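Local structure of argininosuccinate lyase (Chelativorans sp., 6RXA) at residues 130-133 with 134-138; 173-176 with 177-181; 304-307 with 308-312; 330-333 with 334-338. The protein is an EDDS lyase, a C-N lyase of the aspartase/fumarase superfamily, and probably also splits argininosuccinate into fumarate and L-arginine. The protein carries 2 engineered substitutions. One frame throughout, in Å; residues are numbered along the deposited sequence.

Interaction 1 of 4, residues 130-133 with 134-138; sequences RTIE and AVIGY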
# COMPACT_ATOMS: atom_id res chain seq x y z
N ARG A 130 12.11 -21.84 -8.33
CA ARG A 130 12.03 -21.24 -9.66
C ARG A 130 12.55 -19.81 -9.67
O ARG A 130 13.30 -19.41 -10.57
CB ARG A 130 10.57 -21.29 -10.11
CG ARG A 130 10.29 -20.74 -11.48
CD ARG A 130 8.79 -20.61 -11.71
NE ARG A 130 8.48 -20.15 -13.06
CZ ARG A 130 7.38 -19.47 -13.39
NH1 ARG A 130 6.47 -19.17 -12.45
NH2 ARG A 130 7.19 -19.09 -14.64
N THR A 131 12.17 -19.03 -8.65
CA THR A 131 12.59 -17.64 -8.56
C THR A 131 14.08 -17.52 -8.29
O THR A 131 14.77 -16.72 -8.93
CB THR A 131 11.78 -16.95 -7.45
OG1 THR A 131 10.39 -16.92 -7.80
CG2 THR A 131 12.25 -15.53 -7.22
N ILE A 132 14.60 -18.32 -7.36
CA ILE A 132 16.04 -18.32 -7.08
C ILE A 132 16.82 -18.68 -8.34
O ILE A 132 17.85 -18.06 -8.64
CB ILE A 132 16.36 -19.25 -5.89
CG1 ILE A 132 15.81 -18.59 -4.61
CG2 ILE A 132 17.85 -19.50 -5.77
CD1 ILE A 132 15.78 -19.50 -3.39
N GLU A 133 16.36 -19.67 -9.10
CA GLU A 133 17.03 -20.01 -10.35
C GLU A 133 17.05 -18.82 -11.31
O GLU A 133 18.08 -18.53 -11.93
CB GLU A 133 16.35 -21.22 -10.98
CG GLU A 133 16.99 -21.69 -12.26
CD GLU A 133 16.29 -22.91 -12.82
OE1 GLU A 133 15.05 -22.91 -12.89
OE2 GLU A 133 16.98 -23.87 -13.20
N ALA A 134 15.91 -18.11 -11.44
CA ALA A 134 15.85 -16.97 -12.35
C ALA A 134 16.74 -15.83 -11.86
O ALA A 134 17.43 -15.18 -12.67
CB ALA A 134 14.40 -16.50 -12.50
N VAL A 135 16.77 -15.58 -10.54
CA VAL A 135 17.62 -14.52 -10.00
C VAL A 135 19.10 -14.86 -10.17
O VAL A 135 19.91 -13.98 -10.46
CB VAL A 135 17.25 -14.22 -8.53
CG1 VAL A 135 18.21 -13.19 -7.92
CG2 VAL A 135 15.82 -13.70 -8.46
N ILE A 136 19.47 -16.14 -10.02
CA ILE A 136 20.84 -16.55 -10.30
C ILE A 136 21.18 -16.28 -11.77
O ILE A 136 22.25 -15.76 -12.09
CB ILE A 136 21.05 -18.02 -9.91
CG1 ILE A 136 21.06 -18.18 -8.39
CG2 ILE A 136 22.36 -18.54 -10.52
CD1 ILE A 136 21.07 -19.64 -7.95
N GLY A 137 20.27 -16.63 -12.68
CA GLY A 137 20.53 -16.37 -14.09
C GLY A 137 20.71 -14.90 -14.39
O GLY A 137 21.53 -14.51 -15.23
N TYR A 138 19.93 -14.05 -13.71
CA TYR A 138 20.05 -12.60 -13.85
C TYR A 138 21.40 -12.13 -13.33
O TYR A 138 22.11 -11.38 -14.01
CB TYR A 138 18.89 -11.99 -13.08
CG TYR A 138 18.67 -10.49 -13.07
CD1 TYR A 138 18.99 -9.69 -14.15
CD2 TYR A 138 18.08 -9.89 -11.97
CE1 TYR A 138 18.73 -8.33 -14.12
CE2 TYR A 138 17.82 -8.54 -11.93
CZ TYR A 138 18.15 -7.76 -13.01
OH TYR A 138 17.90 -6.40 -12.98
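Ile136 lies back along its helix over Ile132, one turn earlier. At the root of the side chain, CB stands 3.4 Å from Ile132 O, the carbonyl oxygen that accepts the hydrogen bond from Ile136 N at 2.9 Å. The next atom comes closer: with CG1 anti to the carbonyl carbon (chi1 -71°), it is brought beside the backbone N and to 3.2 Å from the same oxygen. An extended second torsion (chi2 172°) then carries the tip on, and CD1 reaches Ile132 CG2 at 3.9 Å, the two side chains meeting at a slant. A branched apolar chain suits this place because CG1 and CD1 can pack back on Ile132 within a buried helix face.

On a neighbouring face Thr131 and Val135 run side by side, their CG2 methyls 4.2 Å apart; Thr131 can sit buried because OG1 is hydrogen-bonded to Gln127 O. Ala134, on a different face, receives Ile336 CD1 of helix 329-348.

Helix 112-147 is enclosed by other long helices. Ile132 and Ile136 face helix 451-500 at Trp471 and Asp468, Val135 meets Phe248 of helix 236-262 and Leu183 of helix 168-193, and Tyr138 touches Met342 of helix 329-348.

Interaction 2 of 4, residues 173-176 with 177-181; sequences MAIS and ENLAK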
# COMPACT_ATOMS: atom_id res chain seq x y z
N MET A 173 28.47 -4.26 -11.22
CA MET A 173 28.77 -4.94 -9.97
C MET A 173 27.98 -4.37 -8.79
O MET A 173 27.83 -5.06 -7.78
CB MET A 173 30.27 -4.99 -9.72
CG MET A 173 30.98 -5.88 -10.74
SD MET A 173 30.25 -7.50 -11.02
CE MET A 173 30.58 -8.28 -9.45
N ALA A 174 27.44 -3.15 -8.89
CA ALA A 174 26.48 -2.71 -7.88
C ALA A 174 25.24 -3.58 -7.93
O ALA A 174 24.73 -4.02 -6.89
CB ALA A 174 26.10 -1.24 -8.11
N ILE A 175 24.76 -3.86 -9.14
CA ILE A 175 23.60 -4.73 -9.31
C ILE A 175 23.91 -6.12 -8.78
O ILE A 175 23.08 -6.72 -8.08
CB ILE A 175 23.16 -4.74 -10.79
CG1 ILE A 175 22.91 -3.32 -11.31
CG2 ILE A 175 21.94 -5.62 -10.96
CD1 ILE A 175 21.86 -2.53 -10.58
N SER A 176 25.12 -6.63 -9.03
CA SER A 176 25.47 -7.96 -8.52
C SER A 176 25.37 -8.01 -6.99
O SER A 176 24.88 -9.00 -6.43
CB SER A 176 26.86 -8.37 -9.00
OG SER A 176 27.21 -9.66 -8.46
N GLU A 177 25.83 -6.97 -6.31
CA GLU A 177 25.80 -6.96 -4.84
C GLU A 177 24.36 -6.86 -4.34
O GLU A 177 24.00 -7.52 -3.35
CB GLU A 177 26.69 -5.81 -4.33
CG GLU A 177 26.92 -5.82 -2.81
CD GLU A 177 28.11 -4.99 -2.35
OE1 GLU A 177 28.89 -4.50 -3.18
OE2 GLU A 177 28.28 -4.88 -1.11
N ASN A 178 23.52 -6.06 -5.01
CA ASN A 178 22.09 -6.03 -4.72
C ASN A 178 21.49 -7.42 -4.82
O ASN A 178 20.74 -7.87 -3.94
CB ASN A 178 21.41 -5.09 -5.72
CG ASN A 178 19.88 -5.23 -5.74
OD1 ASN A 178 19.34 -6.23 -6.22
ND2 ASN A 178 19.18 -4.20 -5.26
N LEU A 179 21.82 -8.14 -5.89
CA LEU A 179 21.25 -9.45 -6.13
C LEU A 179 21.75 -10.47 -5.13
O LEU A 179 20.99 -11.36 -4.74
CB LEU A 179 21.56 -9.89 -7.56
CG LEU A 179 20.90 -9.05 -8.64
CD1 LEU A 179 21.35 -9.47 -10.04
CD2 LEU A 179 19.38 -9.12 -8.55
N ALA A 180 23.00 -10.37 -4.71
CA ALA A 180 23.50 -11.28 -3.68
C ALA A 180 22.66 -11.17 -2.42
O ALA A 180 22.30 -12.19 -1.82
CB ALA A 180 24.97 -10.99 -3.42
N LYS A 181 22.31 -9.94 -2.02
CA LYS A 181 21.52 -9.76 -0.81
C LYS A 181 20.09 -10.24 -1.00
O LYS A 181 19.49 -10.81 -0.09
CB LYS A 181 21.60 -8.31 -0.33
CG LYS A 181 22.97 -7.99 0.26
CD LYS A 181 23.04 -6.57 0.80
CE LYS A 181 22.98 -5.57 -0.33
NZ LYS A 181 23.45 -4.23 0.16
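Ile175 and Leu179 form the apolar first shell, one turn apart on helix 168-193. The methyl CG2 of Ile175, anti to its own backbone N, reaches forward to Leu179 CD1 at 4.0 Å. Leu179 comes to meet it because its CG is anti to the carbonyl carbon (chi1 -66°), which swings the branch point back over the preceding turn and sets CG 3.2 Å from Ile175 O. That oxygen also takes the backbone bond from Leu179 N, 2.9 Å long, so the isobutyl group shields a polar atom that is already paired.

The neighbouring residues continue the helix bonding. Asn178 N bonds to Ala174 O at 3.0 Å, and the Asn178 CB rests 3.3 Å from Ile175 O. Glu177 N bonds to Met173 O at 3.1 Å. Ala180 keeps the next step of the helix slim, with its CB 3.6 Å from Ser176 O.

Farther out, polar ends fix the helix to its surroundings. Ser176 OG, although buried, is hydrogen-bonded to Arg139 NE of helix 112-147. The extended Glu177 chain brings its two carboxylate oxygens to the backbone N atoms of Val226 and Asn227 of the second subunit, while Asn178 ND2 bonds Tyr318 OH and Lys181 forms a salt bridge with Glu230, both of that same subunit. The helix is thus wedged between helices 112-147 and 451-500 of its own chain, where Met173 packs on Ala146 and Ile458, and the second subunit.

Interaction 3 of 4, residues 304-307 with 308-312; sequences GPLV and GILTS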
# COMPACT_ATOMS: atom_id res chain seq x y z
N GLY A 304 1.03 -4.83 -4.92
CA GLY A 304 -0.36 -5.09 -4.65
C GLY A 304 -0.57 -6.29 -3.75
O GLY A 304 -1.25 -6.20 -2.73
N PRO A 305 -0.03 -7.46 -4.12
CA PRO A 305 -0.16 -8.61 -3.22
C PRO A 305 0.40 -8.34 -1.84
O PRO A 305 -0.20 -8.75 -0.84
CB PRO A 305 0.61 -9.73 -3.95
CG PRO A 305 0.51 -9.34 -5.41
CD PRO A 305 0.64 -7.82 -5.39
N LEU A 306 1.54 -7.66 -1.76
CA LEU A 306 2.14 -7.36 -0.46
C LEU A 306 1.16 -6.61 0.44
O LEU A 306 0.95 -6.99 1.60
CB LEU A 306 3.41 -6.53 -0.67
CG LEU A 306 4.11 -6.01 0.59
CD1 LEU A 306 4.48 -7.15 1.51
CD2 LEU A 306 5.31 -5.17 0.18
N VAL A 307 0.53 -5.56 -0.09
CA VAL A 307 -0.42 -4.78 0.70
C VAL A 307 -1.68 -5.57 1.02
O VAL A 307 -2.18 -5.53 2.15
CB VAL A 307 -0.72 -3.45 -0.01
CG1 VAL A 307 -1.87 -2.71 0.66
CG2 VAL A 307 0.54 -2.59 -0.05
N GLY A 308 -2.23 -6.29 0.05
CA GLY A 308 -3.44 -7.07 0.33
C GLY A 308 -3.22 -8.12 1.39
O GLY A 308 -4.07 -8.32 2.27
N ILE A 309 -2.09 -8.83 1.32
CA ILE A 309 -1.80 -9.87 2.29
C ILE A 309 -1.66 -9.27 3.68
O ILE A 309 -2.30 -9.73 4.64
CB ILE A 309 -0.53 -10.65 1.88
CG1 ILE A 309 -0.76 -11.45 0.61
CG2 ILE A 309 -0.13 -11.60 3.00
CD1 ILE A 309 0.53 -11.84 -0.12
N LEU A 310 -0.85 -8.22 3.81
CA LEU A 310 -0.65 -7.60 5.12
C LEU A 310 -1.94 -6.98 5.66
O LEU A 310 -2.21 -7.05 6.86
CB LEU A 310 0.45 -6.55 5.08
CG LEU A 310 1.87 -7.11 5.09
CD1 LEU A 310 2.86 -6.01 4.70
CD2 LEU A 310 2.26 -7.74 6.42
N THR A 311 -2.74 -6.35 4.79
CA THR A 311 -4.03 -5.83 5.25
C THR A 311 -4.87 -6.96 5.84
O THR A 311 -5.48 -6.80 6.90
CB THR A 311 -4.77 -5.16 4.10
OG1 THR A 311 -4.07 -3.97 3.71
CG2 THR A 311 -6.17 -4.77 4.51
N SER A 312 -4.92 -8.10 5.15
CA SER A 312 -5.75 -9.20 5.62
C SER A 312 -5.28 -9.72 6.97
O SER A 312 -6.10 -10.08 7.83
CB SER A 312 -5.84 -10.32 4.56
OG SER A 312 -4.69 -11.13 4.50
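Thr311 grips Val307 O twice, and this is the tight part of the contact. Its backbone N donates to that oxygen at 2.8 Å, and its hydroxyl OG1 donates to it at 2.9 Å from the opposite face of the carbonyl plane. The hydroxyl gets there by lying anti to the carbonyl carbon, beside the backbone N (chi1 -68°). Leu306 and Leu310 also pack closely, side by side, CD1 to CD1 at 3.8 Å.

Pro305 and Ile309 are looser: the ring CB stays 4.4 Å from Ile309 CD1, although Ile309 CG1 presses to 3.1 Å from Pro305 O. Pro305 is the partly exposed residue here, and proline is tolerated near the helix start, where its missing N-H costs little.

A valine in place of Thr311 would probably leave Val307 O with a single donor and break the hydroxyl link to Thr311 of the fourth subunit.

Val307 packs on Met303 of the third subunit and on Val307 of both the second and the fourth. So many subunits meeting around one short helix is consistent with the helical core at the centre of the tetramer in the aspartase/fumarase superfamily.

Interaction 4 of 4, residues 330-333 with 334-338; sequences RSID and ALIAA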
# COMPACT_ATOMS: atom_id res chain seq x y z
N ARG A 330 -0.19 -15.79 -10.92
CA ARG A 330 0.06 -14.76 -11.92
C ARG A 330 1.07 -13.73 -11.43
O ARG A 330 1.83 -13.18 -12.24
CB ARG A 330 -1.24 -14.08 -12.36
CG ARG A 330 -2.02 -13.35 -11.30
CD ARG A 330 -3.33 -12.80 -11.90
NE ARG A 330 -4.18 -13.87 -12.43
CZ ARG A 330 -4.27 -14.22 -13.72
NH1 ARG A 330 -3.57 -13.57 -14.65
NH2 ARG A 330 -5.07 -15.21 -14.07
N SER A 331 1.11 -13.45 -10.13
CA SER A 331 2.08 -12.50 -9.60
C SER A 331 3.49 -13.05 -9.72
O SER A 331 4.42 -12.35 -10.15
CB SER A 331 1.73 -12.18 -8.15
OG SER A 331 2.64 -11.28 -7.59
N ILE A 332 3.69 -14.31 -9.34
CA ILE A 332 5.01 -14.90 -9.47
C ILE A 332 5.39 -15.01 -10.93
O ILE A 332 6.54 -14.75 -11.32
CB ILE A 332 5.08 -16.25 -8.74
CG1 ILE A 332 4.82 -16.03 -7.25
CG2 ILE A 332 6.44 -16.88 -8.95
CD1 ILE A 332 4.45 -17.31 -6.48
N ASP A 333 4.43 -15.39 -11.78
CA ASP A 333 4.73 -15.51 -13.20
C ASP A 333 5.21 -14.18 -13.78
O ASP A 333 6.11 -14.17 -14.63
CB ASP A 333 3.49 -15.97 -13.96
CG ASP A 333 3.09 -17.39 -13.64
OD1 ASP A 333 3.90 -18.15 -13.08
OD2 ASP A 333 1.95 -17.74 -13.99
N ALA A 334 4.64 -13.06 -13.33
CA ALA A 334 5.08 -11.76 -13.81
C ALA A 334 6.52 -11.48 -13.40
O ALA A 334 7.31 -10.95 -14.19
CB ALA A 334 4.18 -10.66 -13.26
N LEU A 335 6.87 -11.79 -12.15
CA LEU A 335 8.23 -11.61 -11.67
C LEU A 335 9.21 -12.39 -12.52
O LEU A 335 10.27 -11.87 -12.89
CB LEU A 335 8.33 -12.03 -10.20
CG LEU A 335 9.71 -11.95 -9.57
CD1 LEU A 335 9.58 -11.76 -8.05
CD2 LEU A 335 10.58 -13.18 -9.85
N ILE A 336 8.87 -13.64 -12.86
CA ILE A 336 9.78 -14.47 -13.63
C ILE A 336 9.96 -13.90 -15.03
O ILE A 336 11.07 -13.84 -15.56
CB ILE A 336 9.29 -15.94 -13.65
CG1 ILE A 336 9.29 -16.54 -12.23
CG2 ILE A 336 10.16 -16.75 -14.60
CD1 ILE A 336 10.65 -16.74 -11.60
N ALA A 337 8.86 -13.46 -15.65
CA ALA A 337 8.94 -12.87 -16.98
C ALA A 337 9.82 -11.63 -16.98
O ALA A 337 10.66 -11.46 -17.87
CB ALA A 337 7.53 -12.54 -17.47
N ALA A 338 9.64 -10.75 -15.99
CA ALA A 338 10.46 -9.55 -15.92
C ALA A 338 11.91 -9.89 -15.65
O ALA A 338 12.81 -9.25 -16.22
CB ALA A 338 9.93 -8.63 -14.82
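Ile336 is turned back onto Ile332 by its first torsion, which sets CG1 anti to the carbonyl carbon (chi1 -63°) and 3.4 Å from Ile332 O. The second torsion then bends the chain (chi2 -67°) and takes CD1 off the line of the helix. As a result it is Ile336 CG1, not the tip, that comes nearest to Ile332 CG2, at a loose 4.4 Å. Between the same two residues the backbone bond, Ile336 N to Ile332 O, is 3.0 Å long.

Around this row the residues are suited by size. Ala334 CB fits 3.5 Å from Ser331 O, and Ala337 CB sits 3.6 Å from Asp333 O; both short methyls pack on Phe28 and allow helix 20-31 to come close there. Leu335, with CB 3.4 Å from Ile332 O, fills the other direction toward Phe248 and Leu249 of helix 236-262.

The charged residues are paired with neighbouring parts of the chain. Asp333 OD1 pairs with Arg130 of helix 112-147, while Arg330 NH1 pairs with Asp29, which probably eases the closeness of Arg330 of the third subunit. An acidic side chain near the amino end of a helix is also likely to be favoured by the helix dipole. The chemistry thus divides the work: apolar groups and methyls pack against the neighbouring helices, and the charges of Asp333 and Arg330 join this helix to helices 112-147 and 20-31.

In the fold
Interaction 1 lies between interactions 2 and 4, touching both, while those two do not meet. Tyr138 CD2 of interaction 1 meets Leu179 CD2 of interaction 2 at 3.7 Å; Arg130 NH1 bridges to Asp333 OD1 of interaction 4 at 2.8 Å. Interaction 3 stands apart, its centre about 24 Å from that of interaction 1, but Pro305 CG touches Ser331 OG of interaction 4 at 3.6 Å. Interactions 2 and 3 both contact the second subunit. In interaction 4 the Ala337 side chain is about 8 Å from that of Arg294, which binds fumarate in another structure of this protein but has none here; Asn178 of interaction 2 lies about 7 Å from a sodium ion.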